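Local atomic coordinates of short chain dehydrogenase (Salmonella typhi, PDB entry 3G1T), a protein that probably catalyses NAD(P)-dependent oxidation or reduction, being a short-chain dehydrogenase whose Rossmann fold would hold the nicotinamide cofactor. Residues P139-S144 with R188-N193; A146-F151 with W229-D234. All coordinates share one frame; numbering follows the deposited sequence. Where two conformers were deposited one is given.

Contact 1 (P139-S144 with R188-N193); sequences PLLLKS and RSLRVN
The flat groups closest to Ser189 are two peptide carbonyls, those of Ser144 and Leu142. The Ser189 hydroxyl OG lies 3.6 Å from Ser144 O, beyond the oxygen and near the plane of that carbonyl. It is somewhat farther from Leu142 O and clearly above that carbonyl's plane, about 37° out of it. Both are too far for a direct bond, and two waters make the link instead. In the Rossmann fold of short-chain dehydrogenases this is where the final turn of helix 116-142 rests beside the entrance to strand 190-196. Water 1 donates to Leu141 O at 2.8 Å and to Ser144 O, tying both sides of the turn together; it also lies against Ser189 OG, at a distance so short that its exact length is doubtful. The Leu141 carbonyl is thus gripped twice, since Ser144 N also bonds to it. With OG between its own backbone N and carbonyl carbon (chi1 61°), the hydroxyl meets both waters.

Beside these waters the contact is apolar. CG of Leu190 is anti to its backbone N (chi1 -177°), and its branch CD1 meets CD2 of Leu141 at 4.1 Å while also nearing Leu141 CB; the two side chains cross obliquely. The methyl CD2 of Leu142 also approaches Leu190 CB at 4.3 Å. Tyr185 of helix 165-185 packs against both Leu142 and Leu190, and Leu149 of the neighbouring strand also touches Leu190, so three secondary-structure elements close around this leucine. Ser144 OG hydrogen-bonds Asp96 OD1 and accepts from Ala146 N, where the chain leads into strand 147-152. No direct hydrogen bond joins the two segments. In the second water bridge, water 2 donates to Leu142 O at 2.7 Å and to Ser189 OG at 2.8 Å.

Contact 2 (A146-F151 with W229-D234); sequences AGSLVF and WLMGDD. With MG (magnesium ion), chain B.
Ser148 and Val150 project from strand 147-152 onto the end of helix 224-231, as in the layered alpha/beta packing of a Rossmann fold; the chain from Leu230 to Asp233 runs nearly opposite to the strand from Ala146 to Val150 (173°). The tight part is inside. Ser148 OG, anti to its backbone N (chi1 178°), donates to Leu230 O at 2.7 Å; the hydroxyl sits above the carbonyl plane, 37° out of it. Below, the Met231 chain bends at chi2, and its sulphur SD lies 4.0 Å from Ser148 CB. Its terminal methyl CE reaches on to Val150 CG2 at 3.8 Å, and the same valine methyl meets Leu230 CB at 4.1 Å. Leu99 of strand 97-99 touches both Val150 and Met231, closing this apolar patch from the side.

Toward Ala146 the contact thins to one approach, Ala146 CB to Asp233 OD1 at 4.3 Å, and becomes wet. Asp233 binds a magnesium ion through OD2 at 2.1 Å, while OD1 stays off the metal and accepts from water 3. Waters 3 and 4 also bind the ion, so the carboxylate holds it both directly and through water.

Leu230 O, a buried helix-end carbonyl, receives one firm bond, from Ser148, and a weak one from Arg191 NH1, with Ser235 OG near by at weak range; the guanidinium would probably stabilise its partial negative charge.

In the fold
Along the chain the four segments alternate: 139-144, 146-151, 188-193, 229-234. Helix 116-142 leads directly into strand 147-152, and helix 165-185 then carries the chain over to strand 190-196, its neighbour in the seven-stranded parallel sheet (order 3-2-1-4-5-6-7). The contacts' centres are about 9 Å apart, on opposite faces of that sheet: contact 1 sets a helix end over one face, contact 2 a helix end over the other. Backbone bonds join them, Arg191 O to Leu149 N and Asn193 N to Leu149 O. Together they place helical layers on both faces of strands 147-152 and 190-196, consistent with the three-layer sandwich expected of a Rossmann-type dehydrogenase.

Contact 1 (P139-S144 with R188-N193)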
loop_
_atom_site.group_PDB
_atom_site.type_symbol
_atom_site.label_atom_id
_atom_site.label_comp_id
_atom_site.label_asym_id
_atom_site.label_seq_id
_atom_site.Cartn_x
_atom_site.Cartn_y
_atom_site.Cartn_z
ATOM N N PRO A 139 -20.427 7.546 -7.802
ATOM C CA PRO A 139 -21.672 7.779 -8.570
ATOM C C PRO A 139 -21.698 9.104 -9.382
ATOM O O PRO A 139 -22.080 9.092 -10.553
ATOM C CB PRO A 139 -22.762 7.795 -7.488
ATOM C CG PRO A 139 -22.212 6.845 -6.433
ATOM C CD PRO A 139 -20.713 7.369 -6.374
ATOM N N LEU A 140 -21.148 10.183 -8.812
ATOM C CA LEU A 140 -21.117 11.455 -9.485
ATOM C C LEU A 140 -20.157 11.422 -10.638
ATOM O O LEU A 140 -20.451 11.994 -11.677
ATOM C CB LEU A 140 -20.665 12.558 -8.532
ATOM C CG LEU A 140 -21.807 13.168 -7.694
ATOM C CD1 LEU A 140 -21.290 13.886 -6.435
ATOM C CD2 LEU A 140 -22.680 14.186 -8.502
ATOM N N LEU A 141 -19.082 10.667 -10.486
ATOM C CA LEU A 141 -18.129 10.536 -11.564
ATOM C C LEU A 141 -18.693 9.794 -12.742
ATOM O O LEU A 141 -18.373 10.121 -13.903
ATOM C CB LEU A 141 -16.839 9.875 -11.089
ATOM C CG LEU A 141 -15.808 10.751 -10.407
ATOM C CD1 LEU A 141 -14.769 9.950 -9.548
ATOM C CD2 LEU A 141 -15.092 11.627 -11.497
ATOM N N LEU A 142 -19.549 8.791 -12.444
ATOM C CA LEU A 142 -20.191 8.030 -13.529
ATOM C C LEU A 142 -21.259 8.789 -14.325
ATOM O O LEU A 142 -21.670 8.375 -15.421
ATOM C CB LEU A 142 -20.718 6.719 -13.004
ATOM C CG LEU A 142 -19.646 5.656 -12.710
ATOM C CD1 LEU A 142 -20.395 4.634 -11.803
ATOM C CD2 LEU A 142 -19.017 5.032 -13.931
ATOM N N LYS A 143 -21.738 9.898 -13.768
ATOM C CA LYS A 143 -22.634 10.799 -14.500
ATOM C C LYS A 143 -21.915 11.624 -15.590
ATOM O O LYS A 143 -22.594 12.241 -16.459
ATOM C CB LYS A 143 -23.369 11.739 -13.522
ATOM C CG LYS A 143 -24.304 11.125 -12.441
ATOM C CD LYS A 143 -25.406 10.226 -13.016
ATOM C CE LYS A 143 -26.751 10.893 -13.051
ATOM N NZ LYS A 143 -27.781 9.908 -13.618
ATOM N N SER A 144 -20.568 11.705 -15.549
ATOM C CA SER A 144 -19.806 12.399 -16.608
ATOM C C SER A 144 -19.851 11.658 -17.982
ATOM O O SER A 144 -19.887 10.410 -18.017
ATOM C CB SER A 144 -18.320 12.586 -16.215
ATOM O OG SER A 144 -17.551 13.263 -17.224
ATOM N N ARG A 188 -16.032 1.428 -19.396
ATOM C CA ARG A 188 -17.050 2.398 -19.067
ATOM C C ARG A 188 -16.466 3.828 -19.204
ATOM O O ARG A 188 -15.376 4.016 -19.764
ATOM C CB ARG A 188 -17.608 2.171 -17.632
ATOM C CG ARG A 188 -18.639 0.971 -17.539
ATOM C CD ARG A 188 -19.272 0.857 -16.160
ATOM N NE ARG A 188 -18.408 0.113 -15.229
ATOM C CZ ARG A 188 -18.751 -0.119 -13.968
ATOM N NH1 ARG A 188 -19.924 0.327 -13.528
ATOM N NH2 ARG A 188 -17.928 -0.775 -13.127
ATOM N N SER A 189 -17.242 4.799 -18.747
ATOM C CA SER A 189 -17.012 6.208 -19.123
ATOM C C SER A 189 -15.958 6.872 -18.219
ATOM O O SER A 189 -15.500 7.985 -18.524
ATOM C CB SER A 189 -18.309 7.000 -18.991
ATOM O OG SER A 189 -18.789 6.991 -17.650
ATOM N N LEU A 190 -15.514 6.126 -17.211
ATOM C CA LEU A 190 -14.528 6.638 -16.196
ATOM C C LEU A 190 -13.156 6.088 -16.429
ATOM O O LEU A 190 -12.950 4.872 -16.359
ATOM C CB LEU A 190 -14.964 6.204 -14.783
ATOM C CG LEU A 190 -14.134 6.691 -13.567
ATOM C CD1 LEU A 190 -13.767 8.286 -13.441
ATOM C CD2 LEU A 190 -14.852 6.109 -12.265
ATOM N N ARG A 191 -12.164 6.995 -16.636
ATOM C CA ARG A 191 -10.790 6.594 -16.685
ATOM C C ARG A 191 -10.048 6.978 -15.399
ATOM O O ARG A 191 -10.478 7.927 -14.657
ATOM C CB ARG A 191 -10.096 7.190 -17.879
ATOM C CG ARG A 191 -10.030 8.715 -17.852
ATOM C CD ARG A 191 -9.555 9.226 -19.207
ATOM N NE ARG A 191 -9.418 10.721 -19.299
ATOM C CZ ARG A 191 -10.429 11.572 -19.445
ATOM N NH1 ARG A 191 -10.190 12.912 -19.533
ATOM N NH2 ARG A 191 -11.676 11.133 -19.506
ATOM N N VAL A 192 -9.027 6.185 -15.092
ATOM C CA VAL A 192 -8.396 6.337 -13.694
ATOM C C VAL A 192 -6.920 6.225 -13.873
ATOM O O VAL A 192 -6.462 5.218 -14.400
ATOM C CB VAL A 192 -8.851 5.176 -12.741
ATOM C CG1 VAL A 192 -8.381 5.417 -11.298
ATOM C CG2 VAL A 192 -10.385 4.963 -12.847
ATOM N N ASN A 193 -6.129 7.161 -13.329
ATOM C CA ASN A 193 -4.683 7.116 -13.639
ATOM C C ASN A 193 -3.929 7.784 -12.518
ATOM O O ASN A 193 -4.574 8.366 -11.668
ATOM C CB ASN A 193 -4.399 7.942 -14.881
ATOM C CG ASN A 193 -4.950 7.292 -16.129
ATOM O OD1 ASN A 193 -4.376 6.309 -16.619
ATOM N ND2 ASN A 193 -6.066 7.841 -16.662
HETATM O O HOH W 1 -17.939 9.038 -16.426
HETATM O O HOH W 2 -21.422 6.211 -17.055
#

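Contact 2 (A146-F151 with W229-D234)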
loop_
_atom_site.group_PDB
_atom_site.type_symbol
_atom_site.label_atom_id
_atom_site.label_comp_id
_atom_site.label_asym_id
_atom_site.label_seq_id
_atom_site.Cartn_x
_atom_site.Cartn_y
_atom_site.Cartn_z
ATOM N N ALA A 146 -17.286 11.584 -19.786
ATOM C CA ALA A 146 -15.934 11.060 -19.833
ATOM C C ALA A 146 -15.196 11.463 -18.526
ATOM O O ALA A 146 -14.334 12.350 -18.508
ATOM C CB ALA A 146 -15.218 11.586 -21.083
ATOM N N GLY A 147 -15.527 10.780 -17.448
ATOM C CA GLY A 147 -15.027 11.169 -16.090
ATOM C C GLY A 147 -13.545 10.816 -15.981
ATOM O O GLY A 147 -13.038 9.879 -16.625
ATOM N N SER A 148 -12.813 11.586 -15.164
ATOM C CA SER A 148 -11.318 11.315 -15.036
ATOM C C SER A 148 -10.945 11.439 -13.528
ATOM O O SER A 148 -11.208 12.469 -12.904
ATOM C CB SER A 148 -10.503 12.319 -15.856
ATOM O OG SER A 148 -9.088 12.083 -15.690
ATOM N N LEU A 149 -10.430 10.360 -12.971
ATOM C CA LEU A 149 -10.062 10.269 -11.519
ATOM C C LEU A 149 -8.507 10.111 -11.536
ATOM O O LEU A 149 -7.924 9.264 -12.264
ATOM C CB LEU A 149 -10.725 9.006 -10.942
ATOM C CG LEU A 149 -10.286 8.541 -9.527
ATOM C CD1 LEU A 149 -10.676 9.632 -8.536
ATOM C CD2 LEU A 149 -11.041 7.297 -9.193
ATOM N N VAL A 150 -7.844 11.000 -10.806
ATOM C CA VAL A 150 -6.409 11.058 -10.866
ATOM C C VAL A 150 -5.905 10.950 -9.436
ATOM O O VAL A 150 -6.395 11.684 -8.554
ATOM C CB VAL A 150 -5.916 12.407 -11.504
ATOM C CG1 VAL A 150 -4.334 12.469 -11.381
ATOM C CG2 VAL A 150 -6.388 12.418 -13.033
ATOM N N PHE A 151 -4.932 10.062 -9.219
ATOM C CA PHE A 151 -4.225 9.973 -7.918
ATOM C C PHE A 151 -2.829 10.541 -8.039
ATOM O O PHE A 151 -2.252 10.591 -9.107
ATOM C CB PHE A 151 -4.138 8.517 -7.431
ATOM C CG PHE A 151 -5.488 7.878 -7.141
ATOM C CD1 PHE A 151 -6.120 8.028 -5.903
ATOM C CD2 PHE A 151 -6.146 7.147 -8.175
ATOM C CE1 PHE A 151 -7.393 7.405 -5.589
ATOM C CE2 PHE A 151 -7.417 6.543 -7.882
ATOM C CZ PHE A 151 -8.039 6.653 -6.665
ATOM N N TRP A 229 -3.847 17.743 -19.414
ATOM C CA TRP A 229 -4.079 16.645 -20.399
ATOM C C TRP A 229 -4.959 15.534 -19.803
ATOM O O TRP A 229 -5.933 15.086 -20.437
ATOM C CB TRP A 229 -2.730 16.098 -20.805
ATOM C CG TRP A 229 -2.866 15.002 -21.826
ATOM C CD1 TRP A 229 -3.174 15.147 -23.170
ATOM C CD2 TRP A 229 -2.672 13.622 -21.593
ATOM N NE1 TRP A 229 -3.181 13.896 -23.786
ATOM C CE2 TRP A 229 -2.909 12.944 -22.834
ATOM C CE3 TRP A 229 -2.324 12.881 -20.457
ATOM C CZ2 TRP A 229 -2.759 11.554 -22.969
ATOM C CZ3 TRP A 229 -2.213 11.499 -20.571
ATOM C CH2 TRP A 229 -2.446 10.849 -21.832
ATOM N N LEU A 230 -4.691 15.131 -18.559
ATOM C CA LEU A 230 -5.540 14.064 -17.954
ATOM C C LEU A 230 -6.975 14.437 -17.675
ATOM O O LEU A 230 -7.802 13.545 -17.548
ATOM C CB LEU A 230 -4.914 13.463 -16.678
ATOM C CG LEU A 230 -3.754 12.495 -16.940
ATOM C CD1 LEU A 230 -3.129 12.109 -15.606
ATOM C CD2 LEU A 230 -4.161 11.179 -17.673
ATOM N N MET A 231 -7.312 15.754 -17.559
ATOM C CA MET A 231 -8.728 16.102 -17.293
ATOM C C MET A 231 -9.530 16.340 -18.598
ATOM O O MET A 231 -10.753 16.255 -18.591
ATOM C CB MET A 231 -8.802 17.363 -16.407
ATOM C CG MET A 231 -8.504 17.079 -14.882
ATOM S SD MET A 231 -9.560 15.789 -14.097
ATOM C CE MET A 231 -8.663 15.460 -12.589
ATOM N N GLY A 232 -8.802 16.614 -19.691
ATOM C CA GLY A 232 -9.350 16.943 -21.058
ATOM C C GLY A 232 -9.575 15.707 -21.898
ATOM O O GLY A 232 -9.026 14.587 -21.670
ATOM N N ASP A 233 -10.322 15.925 -22.975
ATOM C CA ASP A 233 -10.718 14.761 -23.748
ATOM C C ASP A 233 -9.540 14.125 -24.510
ATOM O O ASP A 233 -9.726 13.001 -25.024
ATOM C CB ASP A 233 -11.764 15.192 -24.803
ATOM C CG ASP A 233 -13.130 15.401 -24.202
ATOM O OD1 ASP A 233 -13.385 14.994 -23.060
ATOM O OD2 ASP A 233 -13.975 16.010 -24.921
ATOM N N ASP A 234 -8.358 14.783 -24.615
ATOM C CA ASP A 234 -7.198 14.212 -25.378
ATOM C C ASP A 234 -6.621 12.948 -24.739
ATOM O O ASP A 234 -5.925 12.165 -25.392
ATOM C CB ASP A 234 -6.114 15.252 -25.582
ATOM C CG ASP A 234 -6.580 16.402 -26.530
ATOM O OD1 ASP A 234 -7.316 16.118 -27.510
ATOM O OD2 ASP A 234 -6.312 17.603 -26.280
HETATM MG MG MG B . -15.733 16.991 -24.511
HETATM O O HOH W 3 -16.072 15.366 -23.154
HETATM O O HOH W 4 -14.924 18.208 -23.170
#